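Local coordinates for uncharacterized protein (Bacteroides caccae, PDB 3NO2) that is of unknown function but folds as a six-bladed beta-propeller, one part of which resembles the Mal s 1 allergen family, at residues Gln217-Pro220 / Leu226-Cys229; Leu246-Ser251 / Val255-Asn260; Ala171-Asp174 / Cys178-Ala181; Ser41-Ala44 / Ile50-Ser53. One frame throughout, in Å; residues are numbered along the deposited sequence.

Interaction 1. Residues Gln217-Pro220 / Leu226-Cys229; sequences QLFP and LYIC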
loop_
_atom_site.group_PDB
_atom_site.type_symbol
_atom_site.label_atom_id
_atom_site.label_comp_id
_atom_site.label_asym_id
_atom_site.label_seq_id
_atom_site.Cartn_x
_atom_site.Cartn_y
_atom_site.Cartn_z
ATOM N N GLN A 217 2.884 0.083 3.699
ATOM C CA GLN A 217 2.744 1.296 2.914
ATOM C C GLN A 217 3.439 2.484 3.569
ATOM O O GLN A 217 3.339 2.710 4.799
ATOM C CB GLN A 217 1.271 1.637 2.672
ATOM C CG GLN A 217 1.057 2.709 1.607
ATOM C CD GLN A 217 -0.394 2.901 1.231
ATOM O OE1 GLN A 217 -1.256 2.114 1.650
ATOM N NE2 GLN A 217 -0.675 3.896 0.384
ATOM N N LEU A 218 4.057 3.282 2.708
ATOM C CA LEU A 218 4.660 4.573 3.033
ATOM C C LEU A 218 3.819 5.660 2.391
ATOM O O LEU A 218 3.480 5.543 1.198
ATOM C CB LEU A 218 6.076 4.608 2.460
ATOM C CG LEU A 218 7.010 3.453 2.868
ATOM C CD1 LEU A 218 8.335 3.587 2.060
ATOM C CD2 LEU A 218 7.272 3.451 4.356
ATOM N N PHE A 219 3.492 6.721 3.136
ATOM C CA PHE A 219 2.661 7.774 2.635
ATOM C C PHE A 219 3.343 9.109 2.900
ATOM O O PHE A 219 3.280 9.658 3.998
ATOM C CB PHE A 219 1.239 7.743 3.228
ATOM C CG PHE A 219 0.243 8.472 2.382
ATOM C CD1 PHE A 219 0.171 9.834 2.410
ATOM C CD2 PHE A 219 -0.588 7.758 1.566
ATOM C CE1 PHE A 219 -0.769 10.492 1.571
ATOM C CE2 PHE A 219 -1.498 8.421 0.727
ATOM C CZ PHE A 219 -1.535 9.757 0.740
ATOM N N PRO A 220 4.004 9.639 1.868
ATOM C CA PRO A 220 4.671 10.969 2.024
ATOM C C PRO A 220 3.691 12.102 2.267
ATOM O O PRO A 220 2.602 12.096 1.707
ATOM C CB PRO A 220 5.367 11.161 0.664
ATOM C CG PRO A 220 5.617 9.761 0.165
ATOM C CD PRO A 220 4.418 8.958 0.611
ATOM N N LEU A 226 6.348 11.542 6.809
ATOM C CA LEU A 226 5.992 10.259 6.207
ATOM C C LEU A 226 5.193 9.405 7.199
ATOM O O LEU A 226 5.624 9.247 8.342
ATOM C CB LEU A 226 7.314 9.513 5.873
ATOM C CG LEU A 226 7.250 8.208 5.108
ATOM C CD1 LEU A 226 6.735 8.477 3.676
ATOM C CD2 LEU A 226 8.610 7.515 5.033
ATOM N N TYR A 227 4.076 8.832 6.761
ATOM C CA TYR A 227 3.460 7.718 7.482
ATOM C C TYR A 227 4.114 6.425 7.084
ATOM O O TYR A 227 4.358 6.189 5.884
ATOM C CB TYR A 227 1.953 7.604 7.211
ATOM C CG TYR A 227 1.089 8.735 7.722
ATOM C CD1 TYR A 227 1.074 9.118 9.042
ATOM C CD2 TYR A 227 0.218 9.374 6.871
ATOM C CE1 TYR A 227 0.267 10.165 9.475
ATOM C CE2 TYR A 227 -0.577 10.416 7.301
ATOM C CZ TYR A 227 -0.558 10.798 8.597
ATOM O OH TYR A 227 -1.386 11.840 9.049
ATOM N N ILE A 228 4.358 5.571 8.072
ATOM C CA ILE A 228 4.891 4.223 7.864
ATOM C C ILE A 228 3.949 3.256 8.549
ATOM O O ILE A 228 3.742 3.312 9.765
ATOM C CB ILE A 228 6.309 4.074 8.428
ATOM C CG1 ILE A 228 7.246 5.129 7.865
ATOM C CG2 ILE A 228 6.807 2.638 8.199
ATOM C CD1 ILE A 228 8.615 5.178 8.582
ATOM N N CYS A 229 3.401 2.318 7.783
ATOM C CA CYS A 229 2.597 1.221 8.277
ATOM C C CYS A 229 3.557 0.096 8.730
ATOM O O CYS A 229 4.290 -0.461 7.925
ATOM C CB CYS A 229 1.624 0.702 7.242
ATOM S SG CYS A 229 0.429 1.936 6.672
#
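Phe-219 and Tyr-227 form an antiparallel hydrogen-bonded pair close to the turn of this hairpin, and each satisfies the other's backbone. Phe-219 N gives its hydrogen to Tyr-227 O at 2.9 Å, and Tyr-227 N returns one to Phe-219 O at 3.0 Å. Two residues along, past the non-hydrogen-bonded pair Leu-218 and Ile-228, Cys-229 N donates to Gln-217 O at 3.0 Å. Gln-217 O also lies 3.5 Å from Cys-229 SG. The amide end of Gln-217 looks elsewhere: CG is anti to the backbone N (chi1 -167°), and the extended chain carries OE1 away from the 226-229 strand to Thr-270 OG1, Ile-271 N and Gln-129 NE2. Tyr-227 OH likewise finds its partner outside, in Lys-22 NZ. Apolar contacts occur on both faces. Leu-226 CD1 tucks against the backbone where Phe-219 meets Pro-220, 3.5 Å from Pro-220 N, while Leu-218 CD2 lies beside Ile-228 CG1 at 3.9 Å. On the other face, Phe-219 CB meets the edge of the Tyr-227 ring, 4.1 Å from its CD2. These are the first two strands of a four-stranded propeller blade: strand 246-249 continues the sheet beyond 226-231, strand 270-274 packs on the Phe-219 and Tyr-227 face, and Phe-188 of strand 187-191 lies against Leu-218, Leu-226 and Ile-228.

Interaction 2. Residues Leu246-Ser251 / Val255-Asn260; sequences LVEIDS and VVWQLN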
loop_
_atom_site.group_PDB
_atom_site.type_symbol
_atom_site.label_atom_id
_atom_site.label_comp_id
_atom_site.label_asym_id
_atom_site.label_seq_id
_atom_site.Cartn_x
_atom_site.Cartn_y
_atom_site.Cartn_z
ATOM N N LEU A 246 1.415 2.127 13.466
ATOM C CA LEU A 246 1.466 3.194 12.493
ATOM C C LEU A 246 2.246 4.338 13.145
ATOM O O LEU A 246 2.001 4.678 14.294
ATOM C CB LEU A 246 0.050 3.641 12.113
ATOM C CG LEU A 246 -0.041 4.857 11.230
ATOM C CD1 LEU A 246 0.539 4.555 9.845
ATOM C CD2 LEU A 246 -1.510 5.374 11.114
ATOM N N VAL A 247 3.235 4.888 12.423
ATOM C CA VAL A 247 3.951 6.082 12.867
ATOM C C VAL A 247 3.915 7.145 11.810
ATOM O O VAL A 247 3.837 6.863 10.598
ATOM C CB VAL A 247 5.427 5.789 13.260
ATOM C CG1 VAL A 247 5.500 4.801 14.430
ATOM C CG2 VAL A 247 6.260 5.297 12.078
ATOM N N GLU A 248 4.029 8.387 12.271
ATOM C CA GLU A 248 4.372 9.535 11.450
ATOM C C GLU A 248 5.774 9.939 11.865
ATOM O O GLU A 248 6.028 10.192 13.054
ATOM C CB GLU A 248 3.437 10.714 11.665
ATOM C CG GLU A 248 3.757 11.916 10.801
ATOM C CD GLU A 248 2.872 13.111 11.086
ATOM O OE1 GLU A 248 1.921 13.005 11.899
ATOM O OE2 GLU A 248 3.174 14.165 10.501
ATOM N N ILE A 249 6.692 10.008 10.895
ATOM C CA ILE A 249 8.019 10.543 11.126
ATOM C C ILE A 249 8.081 11.902 10.447
ATOM O O ILE A 249 7.467 12.152 9.403
ATOM C CB ILE A 249 9.183 9.611 10.712
ATOM C CG1 ILE A 249 9.140 9.271 9.232
ATOM C CG2 ILE A 249 9.212 8.326 11.616
ATOM C CD1 ILE A 249 10.466 8.695 8.710
ATOM N N ASP A 250 8.861 12.794 11.033
ATOM C CA ASP A 250 9.131 14.092 10.433
ATOM C C ASP A 250 10.340 13.969 9.507
ATOM O O ASP A 250 10.934 12.896 9.355
ATOM C CB ASP A 250 9.287 15.189 11.522
ATOM C CG ASP A 250 10.489 15.058 12.374
ATOM O OD1 ASP A 250 11.389 14.245 12.149
ATOM O OD2 ASP A 250 10.516 15.839 13.384
ATOM N N SER A 251 10.741 15.113 8.950
ATOM C CA SER A 251 11.847 15.111 7.974
ATOM C C SER A 251 13.211 14.752 8.584
ATOM O O SER A 251 14.116 14.352 7.864
ATOM C CB SER A 251 11.945 16.462 7.256
ATOM O OG SER A 251 12.283 17.493 8.164
ATOM N N VAL A 255 9.835 10.064 15.285
ATOM C CA VAL A 255 8.429 9.716 15.419
ATOM C C VAL A 255 7.724 10.835 16.186
ATOM O O VAL A 255 8.051 11.094 17.365
ATOM C CB VAL A 255 8.203 8.370 16.113
ATOM C CG1 VAL A 255 6.725 8.106 16.358
ATOM C CG2 VAL A 255 8.795 7.207 15.287
ATOM N N VAL A 256 6.785 11.516 15.524
ATOM C CA VAL A 256 6.053 12.647 16.067
ATOM C C VAL A 256 4.631 12.313 16.474
ATOM O O VAL A 256 3.977 13.088 17.189
ATOM C CB VAL A 256 6.085 13.896 15.133
ATOM C CG1 VAL A 256 7.552 14.383 14.965
ATOM C CG2 VAL A 256 5.417 13.589 13.809
ATOM N N TRP A 257 4.117 11.187 15.999
ATOM C CA TRP A 257 2.749 10.748 16.264
ATOM C C TRP A 257 2.672 9.243 15.969
ATOM O O TRP A 257 3.404 8.769 15.091
ATOM C CB TRP A 257 1.737 11.550 15.430
ATOM C CG TRP A 257 0.315 11.079 15.529
ATOM C CD1 TRP A 257 -0.640 11.521 16.392
ATOM C CD2 TRP A 257 -0.321 10.063 14.727
ATOM N NE1 TRP A 257 -1.804 10.845 16.206
ATOM C CE2 TRP A 257 -1.653 9.962 15.163
ATOM C CE3 TRP A 257 0.101 9.256 13.673
ATOM C CZ2 TRP A 257 -2.551 9.092 14.593
ATOM C CZ3 TRP A 257 -0.795 8.405 13.096
ATOM C CH2 TRP A 257 -2.113 8.310 13.559
ATOM N N GLN A 258 1.854 8.501 16.708
ATOM C CA GLN A 258 1.728 7.091 16.449
ATOM C C GLN A 258 0.426 6.526 16.952
ATOM O O GLN A 258 -0.185 7.085 17.868
ATOM C CB GLN A 258 2.892 6.313 17.102
ATOM C CG GLN A 258 2.905 6.367 18.650
ATOM C CD GLN A 258 4.172 5.790 19.182
ATOM O OE1 GLN A 258 4.278 4.568 19.435
ATOM N NE2 GLN A 258 5.186 6.664 19.387
ATOM N N LEU A 259 0.037 5.394 16.363
ATOM C CA LEU A 259 -0.969 4.491 16.918
ATOM C C LEU A 259 -0.246 3.305 17.516
ATOM O O LEU A 259 0.618 2.708 16.831
ATOM C CB LEU A 259 -1.916 3.963 15.816
ATOM C CG LEU A 259 -2.720 5.018 15.081
ATOM C CD1 LEU A 259 -3.630 4.347 14.046
ATOM C CD2 LEU A 259 -3.533 5.937 16.034
ATOM N N ASN A 260 -0.525 2.990 18.770
ATOM C CA ASN A 260 0.213 1.976 19.501
ATOM C C ASN A 260 -0.735 1.314 20.502
ATOM O O ASN A 260 -0.738 1.626 21.708
ATOM C CB ASN A 260 1.430 2.607 20.208
ATOM C CG ASN A 260 2.401 1.578 20.746
ATOM O OD1 ASN A 260 2.122 0.374 20.769
ATOM N ND2 ASN A 260 3.581 2.038 21.141
#
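Leu-246 and Trp-257 meet in the outer beta hairpin of a propeller blade, where strands 246-249 and 255-259 run antiparallel, 148° between their N-to-C directions, and a beta bulge interrupts their pairing. The methyl CD2 of Leu-246 lies in the plane of the indole, at its edge, 3.7 Å from Trp-257 CZ3; the indole is placed there with CG anti to the backbone N. Leu-246 CD2 also touches Leu-259 CD1 at 3.8 Å, so one branch bridges two side chains of the partner strand. Next along this face, the extended Glu-248 chain crosses Val-256, whose CG2 lies 3.8 Å from Glu-248 CD; the carboxylate and indole planes stand 62° apart. On the reverse face Val-247 CG1 meets Val-255 CG1 at 4.0 Å, the two side chains crossing nearly at right angles, and Ile-249 CG2 packs on Val-255 CG2. The bulge sets this pattern: the register slips by one between Glu-248 and Ile-249, which leaves Val-256 as the extra residue opposite them. Beyond this shell, the Lys-22 ammonium is shared by Glu-248 OE1, in a salt bridge, and the Trp-257 ring, in a cation-pi contact; Lys-25 adds another. Asp-250 OD1 accepts from Lys-254 N within the turn. The backbone fixes both sides of the bulge: Glu-248 N donates to Trp-257 O at 2.9 Å (175° at the hydrogen), and Val-256 N to Glu-248 O, also at 2.9 Å.

Interaction 3. Residues Ala171-Asp174 / Cys178-Ala181; sequences AFLD and CLVA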
loop_
_atom_site.group_PDB
_atom_site.type_symbol
_atom_site.label_atom_id
_atom_site.label_comp_id
_atom_site.label_asym_id
_atom_site.label_seq_id
_atom_site.Cartn_x
_atom_site.Cartn_y
_atom_site.Cartn_z
ATOM N N ALA A 171 6.043 4.926 -3.366
ATOM C CA ALA A 171 5.371 6.229 -3.257
ATOM C C ALA A 171 6.337 7.311 -3.727
ATOM O O ALA A 171 7.541 7.218 -3.550
ATOM C CB ALA A 171 4.942 6.546 -1.807
ATOM N N PHE A 172 5.802 8.335 -4.369
ATOM C CA PHE A 172 6.632 9.369 -4.969
ATOM C C PHE A 172 6.875 10.541 -4.028
ATOM O O PHE A 172 6.024 10.922 -3.214
ATOM C CB PHE A 172 5.947 9.846 -6.240
ATOM C CG PHE A 172 5.820 8.769 -7.248
ATOM C CD1 PHE A 172 6.943 8.250 -7.887
ATOM C CD2 PHE A 172 4.568 8.215 -7.533
ATOM C CE1 PHE A 172 6.806 7.214 -8.808
ATOM C CE2 PHE A 172 4.452 7.180 -8.439
ATOM C CZ PHE A 172 5.548 6.681 -9.063
ATOM N N LEU A 173 8.067 11.102 -4.156
ATOM C CA LEU A 173 8.465 12.319 -3.466
ATOM C C LEU A 173 8.320 13.509 -4.416
ATOM O O LEU A 173 8.272 13.339 -5.644
ATOM C CB LEU A 173 9.902 12.217 -2.985
ATOM C CG LEU A 173 10.233 11.050 -2.050
ATOM C CD1 LEU A 173 11.725 11.065 -1.706
ATOM C CD2 LEU A 173 9.320 11.210 -0.817
ATOM N N ASP A 174 8.296 14.697 -3.818
ATOM C CA ASP A 174 8.175 15.948 -4.573
ATOM C C ASP A 174 9.216 16.076 -5.655
ATOM O O ASP A 174 8.907 16.596 -6.724
ATOM C CB ASP A 174 8.283 17.159 -3.632
ATOM C CG ASP A 174 6.999 17.427 -2.876
ATOM O OD1 ASP A 174 5.913 17.038 -3.365
ATOM O OD2 ASP A 174 7.081 18.046 -1.788
ATOM N N CYS A 178 11.299 7.981 -5.840
ATOM C CA CYS A 178 10.309 7.195 -5.138
ATOM C C CYS A 178 10.930 6.505 -3.945
ATOM O O CYS A 178 12.133 6.279 -3.860
ATOM C CB CYS A 178 9.555 6.229 -6.036
ATOM S SG CYS A 178 10.448 4.774 -6.504
ATOM N N LEU A 179 10.061 6.221 -3.004
ATOM C CA LEU A 179 10.398 5.415 -1.848
ATOM C C LEU A 179 9.823 4.028 -2.074
ATOM O O LEU A 179 8.670 3.921 -2.527
ATOM C CB LEU A 179 9.810 5.955 -0.572
ATOM C CG LEU A 179 10.238 7.358 -0.153
ATOM C CD1 LEU A 179 9.565 7.766 1.186
ATOM C CD2 LEU A 179 11.742 7.410 0.032
ATOM N N VAL A 180 10.573 2.985 -1.811
ATOM C CA VAL A 180 10.065 1.599 -1.914
ATOM C C VAL A 180 10.149 0.946 -0.538
ATOM O O VAL A 180 11.227 0.851 0.072
ATOM C CB VAL A 180 10.821 0.780 -2.949
ATOM C CG1 VAL A 180 10.240 -0.643 -3.065
ATOM C CG2 VAL A 180 10.806 1.502 -4.332
ATOM N N ALA A 181 8.979 0.523 -0.038
ATOM C CA ALA A 181 8.843 -0.192 1.202
ATOM C C ALA A 181 9.362 -1.616 1.010
ATOM O O ALA A 181 8.904 -2.308 0.090
ATOM C CB ALA A 181 7.384 -0.256 1.623
#
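Leu-173 meets Leu-179 just beyond the end of strand 169-172, where the first hairpin of a propeller blade opens into its turn. From CB, which points toward the partner strand, the Leu-173 chain turns with CG anti to its own carbonyl carbon (chi1 -58°), bringing CG to 4.2 Å from Leu-179 CG. The fork then divides the work: Leu-173 CD1 touches Leu-179 CD2, and Leu-173 CD2 touches Leu-179 CD1 at 4.0 Å, the two side chains crossing at about a right angle. In the backbone beside this contact, Ala-171 and Leu-179 make an antiparallel hydrogen-bonded pair. Leu-179 N donates to Ala-171 O at 2.8 Å with 170° at the hydrogen, and Ala-171 N donates back to Leu-179 O at 2.9 Å. Ala-171 O also receives a CA-H contact from Cys-178 CA at 3.2 Å. On the opposite sheet face Phe-172 CD1 lies 3.8 Å from Cys-178 CB. Strand 187-191 flanks the pair, its Gln-190 touching both leucines. The side-chain chemistry across this hairpin is thus wholly apolar, dispersion contacts between methyls, ring and methylene, while directional pairing rests on the two reciprocal backbone bonds at Ala-171 and Leu-179.

Interaction 4. Residues Ser41-Ala44 / Ile50-Ser53; sequences SVAA and ILFS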
loop_
_atom_site.group_PDB
_atom_site.type_symbol
_atom_site.label_atom_id
_atom_site.label_comp_id
_atom_site.label_asym_id
_atom_site.label_seq_id
_atom_site.Cartn_x
_atom_site.Cartn_y
_atom_site.Cartn_z
ATOM N N SER A 41 -4.575 -2.894 0.486
ATOM C CA SER A 41 -4.724 -1.603 -0.156
ATOM C C SER A 41 -6.097 -0.987 0.147
ATOM O O SER A 41 -7.137 -1.582 -0.145
ATOM C CB SER A 41 -4.638 -1.728 -1.679
ATOM O OG SER A 41 -3.304 -2.123 -2.057
ATOM N N VAL A 42 -6.057 0.231 0.709
ATOM C CA VAL A 42 -7.202 1.125 0.830
ATOM C C VAL A 42 -6.861 2.467 0.205
ATOM O O VAL A 42 -5.696 2.878 0.203
ATOM C CB VAL A 42 -7.665 1.337 2.297
ATOM C CG1 VAL A 42 -8.022 0.026 2.982
ATOM C CG2 VAL A 42 -6.635 2.076 3.165
ATOM N N ALA A 43 -7.861 3.175 -0.300
ATOM C CA ALA A 43 -7.658 4.489 -0.903
ATOM C C ALA A 43 -8.977 5.252 -0.844
ATOM O O ALA A 43 -10.050 4.664 -0.779
ATOM C CB ALA A 43 -7.159 4.347 -2.364
ATOM N N ALA A 44 -8.879 6.574 -0.801
ATOM C CA ALA A 44 -10.042 7.481 -0.784
ATOM C C ALA A 44 -10.009 8.373 -1.977
ATOM O O ALA A 44 -8.946 8.837 -2.413
ATOM C CB ALA A 44 -10.053 8.322 0.485
ATOM N N ILE A 50 -14.597 5.271 -0.961
ATOM C CA ILE A 50 -13.599 4.367 -0.401
ATOM C C ILE A 50 -13.380 3.202 -1.372
ATOM O O ILE A 50 -14.331 2.521 -1.762
ATOM C CB ILE A 50 -14.089 3.843 0.944
ATOM C CG1 ILE A 50 -14.074 4.978 1.964
ATOM C CG2 ILE A 50 -13.211 2.693 1.448
ATOM C CD1 ILE A 50 -15.068 4.754 3.089
ATOM N N LEU A 51 -12.123 2.995 -1.784
ATOM C CA LEU A 51 -11.706 1.910 -2.663
ATOM C C LEU A 51 -10.841 0.950 -1.832
ATOM O O LEU A 51 -9.978 1.418 -1.061
ATOM C CB LEU A 51 -10.834 2.488 -3.783
ATOM C CG LEU A 51 -10.132 1.487 -4.699
ATOM C CD1 LEU A 51 -11.113 0.641 -5.547
ATOM C CD2 LEU A 51 -9.117 2.234 -5.601
ATOM N N PHE A 52 -11.057 -0.348 -1.952
ATOM C CA PHE A 52 -10.156 -1.299 -1.297
ATOM C C PHE A 52 -10.037 -2.558 -2.085
ATOM O O PHE A 52 -10.995 -2.997 -2.737
ATOM C CB PHE A 52 -10.569 -1.578 0.178
ATOM C CG PHE A 52 -11.882 -2.290 0.375
ATOM C CD1 PHE A 52 -13.086 -1.600 0.351
ATOM C CD2 PHE A 52 -11.902 -3.633 0.573
ATOM C CE1 PHE A 52 -14.270 -2.283 0.556
ATOM C CE2 PHE A 52 -13.084 -4.320 0.772
ATOM C CZ PHE A 52 -14.271 -3.643 0.743
ATOM N N SER A 53 -8.888 -3.213 -1.952
ATOM C CA SER A 53 -8.701 -4.573 -2.440
ATOM C C SER A 53 -8.874 -5.536 -1.295
ATOM O O SER A 53 -8.615 -5.220 -0.110
ATOM C CB SER A 53 -7.356 -4.810 -3.120
ATOM O OG SER A 53 -6.280 -4.585 -2.243
#
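The first hairpin of another blade of the six-bladed propeller pairs strand 41-44 with strand 50-53, antiparallel at 167° between their directions and 4.7 Å between axes at closest approach. Its well-formed hydrogen-bonded pair is Ala-43 with Leu-51. Leu-51 N donates to Ala-43 O at 2.8 Å, almost straight at the hydrogen (174°), and Ala-43 N donates to Leu-51 O at 2.9 Å in a more bent bond. Ser-53 N adds a third bond, to Ser-41 O at 3.0 Å. Ser-41 O is approached a second time by Phe-52 CA, whose CA-H...O contact spans 3.2 Å. On the face of Val-42 and Phe-52, the CG1 methyl of Val-42 reaches Phe-52 CB at 4.1 Å. The phenyl ring itself leads away from strand 41-44, because CG sits between the backbone N and the carbonyl carbon (chi1 66°), and what meets the valine is therefore the methylene. The reverse face carries Ser-41, Ala-43, Leu-51 and Ser-53: Ser-53 OG comes within 3.3 Å of Ser-41 CB, and Ala-43 CB lies 4.3 Å from Leu-51 CD2. Ser-41 OG is hydrogen-bonded to Gln-80 O, and Ser-53 OG only weakly, whereas Ser-41 N is buried by the contact with no partner in the model. Strand 57-61 continues the sheet past 50-53; strand 78-84 packs on the Leu-51 face through Ala-82 and Ile-84, and Ile-17 of strand 16-21 packs on Val-42, Ile-50 and Phe-52.

Interactions 1 and 2 are the inner and outer halves of one blade, with centres about 9 Å apart: Leu-226 O to Ile-249 N and Ile-228 N to Val-247 O, each 2.9 Å, probably hydrogen bond their middle strands. Interaction 3 belongs to the preceding blade and packs on interaction 1, with Pro-220 CD 3.5 Å from Ala-171 CB. Interaction 4 lies across the chain's centre from interaction 3, centres about 19 Å apart; Thr-270 nonetheless links it to interaction 1, bonding Gln-217 OE1 and Val-42 N. Bound di(hydroxyethyl)ether, probably from crystallisation, lies about 3 to 4 Å from side chains of Leu-226, Ile-249 and Phe-172; no active site is known.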